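Local coordinates for kcn28 (Kitasatospora, PDB 6J31), which is a two-domain protein of the GT-B clan that holds (2e,2'e)-3,3'-(1,2-phenylene)di(prop-2-enoic acid) in a pocket, at residues A231-G236 / L261-G266. Numbering follows the deposited sequence.
Sequences ALVSLG and LVLQIG
V233 sits between two leucines of the neighbouring parallel strand. V233 CB lies 3.7 Å from L263 CD1. V233 CG1 is anti to the backbone N (chi1 176°) and lies 3.6 Å from L263 CD1. The side chains of V233 and L263 lie side by side, pointing the same way. V233 CG2 goes the other way along the strand and meets L261 CD1 at 3.6 Å. The two branches thus each take one leucine tip. A231 is on this face too. F253 of helix 243-253 touches A231 and L261, and Y246 touches L263.

On the other face, CD1 of L232 reaches across to CG1 of V262 at 3.7 Å. Further on, OG of S234 lies beside the amide end of Q264, but the angle is poor for a hydrogen bond. This hydroxyl has a weak hydrogen bond to Q289 OE1.

The backbones are joined by three nearly straight bonds. V262 N donates to A231 O, V233 N to V262 O, and Q264 N to V233 O at 2.8 Å. V233 therefore uses both its N-H and its carbonyl. The N-to-C directions of 231-234 and 261-264 differ by 10°.

Strand 229-234, helix 243-253 and strand 259-264 form a beta-alpha-beta unit in a six-stranded parallel sheet, the Rossmann-like arrangement of a GT-B C-terminal domain.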
loop_
_atom_site.group_PDB
_atom_site.type_symbol
_atom_site.label_atom_id
_atom_site.label_comp_id
_atom_site.label_asym_id
_atom_site.label_seq_id
_atom_site.Cartn_x
_atom_site.Cartn_y
_atom_site.Cartn_z
ATOM N N ALA A 231 11.256 10.861 -17.952
ATOM C CA ALA A 231 11.298 9.647 -17.154
ATOM C C ALA A 231 11.398 10.005 -15.681
ATOM O O ALA A 231 12.143 10.915 -15.306
ATOM C CB ALA A 231 12.480 8.769 -17.549
ATOM N N LEU A 232 10.658 9.282 -14.846
ATOM C CA LEU A 232 10.737 9.430 -13.400
ATOM C C LEU A 232 11.231 8.123 -12.797
ATOM O O LEU A 232 10.668 7.059 -13.072
ATOM C CB LEU A 232 9.381 9.809 -12.795
ATOM C CG LEU A 232 9.325 9.729 -11.264
ATOM C CD1 LEU A 232 10.272 10.743 -10.621
ATOM C CD2 LEU A 232 7.907 9.906 -10.745
ATOM N N VAL A 233 12.293 8.202 -12.002
ATOM C CA VAL A 233 12.824 7.055 -11.274
ATOM C C VAL A 233 12.586 7.307 -9.793
ATOM O O VAL A 233 13.155 8.238 -9.210
ATOM C CB VAL A 233 14.316 6.829 -11.560
ATOM C CG1 VAL A 233 14.850 5.677 -10.711
ATOM C CG2 VAL A 233 14.541 6.562 -13.035
ATOM N N SER A 234 11.739 6.482 -9.182
ATOM C CA SER A 234 11.390 6.662 -7.775
ATOM C C SER A 234 11.106 5.288 -7.180
ATOM O O SER A 234 10.036 4.718 -7.411
ATOM C CB SER A 234 10.192 7.590 -7.622
ATOM O OG SER A 234 10.024 7.988 -6.271
ATOM N N LEU A 235 12.061 4.766 -6.419
ATOM C CA LEU A 235 11.858 3.495 -5.731
ATOM C C LEU A 235 11.325 3.812 -4.334
ATOM O O LEU A 235 12.014 3.710 -3.321
ATOM C CB LEU A 235 13.168 2.725 -5.677
ATOM C CG LEU A 235 13.956 2.622 -6.987
ATOM C CD1 LEU A 235 15.208 1.795 -6.775
ATOM C CD2 LEU A 235 13.103 2.026 -8.097
ATOM N N GLY A 236 10.053 4.189 -4.298
ATOM C CA GLY A 236 9.465 4.737 -3.090
ATOM C C GLY A 236 9.037 3.732 -2.050
ATOM O O GLY A 236 7.899 3.781 -1.576
ATOM N N LEU A 261 15.471 13.085 -17.266
ATOM C CA LEU A 261 15.356 12.166 -16.144
ATOM C C LEU A 261 15.125 12.946 -14.857
ATOM O O LEU A 261 15.876 13.874 -14.543
ATOM C CB LEU A 261 16.616 11.308 -16.025
ATOM C CG LEU A 261 16.900 10.636 -14.682
ATOM C CD1 LEU A 261 15.796 9.666 -14.312
ATOM C CD2 LEU A 261 18.235 9.919 -14.738
ATOM N N VAL A 262 14.082 12.569 -14.123
ATOM C CA VAL A 262 13.826 13.066 -12.777
ATOM C C VAL A 262 14.125 11.908 -11.841
ATOM O O VAL A 262 13.364 10.936 -11.778
ATOM C CB VAL A 262 12.385 13.561 -12.597
ATOM C CG1 VAL A 262 12.138 13.929 -11.136
ATOM C CG2 VAL A 262 12.095 14.736 -13.515
ATOM N N LEU A 263 15.228 12.006 -11.116
ATOM C CA LEU A 263 15.737 10.909 -10.303
ATOM C C LEU A 263 15.475 11.237 -8.838
ATOM O O LEU A 263 16.112 12.131 -8.272
ATOM C CB LEU A 263 17.226 10.697 -10.578
ATOM C CG LEU A 263 17.960 9.602 -9.805
ATOM C CD1 LEU A 263 17.114 8.350 -9.705
ATOM C CD2 LEU A 263 19.294 9.293 -10.472
ATOM N N GLN A 264 14.560 10.495 -8.221
ATOM C CA GLN A 264 14.241 10.667 -6.810
ATOM C C GLN A 264 15.010 9.596 -6.045
ATOM O O GLN A 264 14.736 8.402 -6.187
ATOM C CB GLN A 264 12.737 10.573 -6.569
ATOM C CG GLN A 264 12.303 11.149 -5.232
ATOM C CD GLN A 264 11.407 10.223 -4.445
ATOM O OE1 GLN A 264 10.319 10.615 -4.019
ATOM N NE2 GLN A 264 11.858 8.991 -4.236
ATOM N N ILE A 265 15.968 10.039 -5.232
ATOM C CA ILE A 265 16.922 9.158 -4.567
ATOM C C ILE A 265 16.531 8.814 -3.139
ATOM O O ILE A 265 17.134 7.901 -2.553
ATOM C CB ILE A 265 18.331 9.781 -4.586
ATOM C CG1 ILE A 265 18.253 11.204 -4.042
ATOM C CG2 ILE A 265 18.888 9.772 -5.996
ATOM C CD1 ILE A 265 19.537 11.923 -4.080
ATOM N N GLY A 266 15.608 9.556 -2.539
ATOM C CA GLY A 266 15.172 9.297 -1.187
ATOM C C GLY A 266 15.892 10.164 -0.162
ATOM O O GLY A 266 16.992 10.674 -0.383
#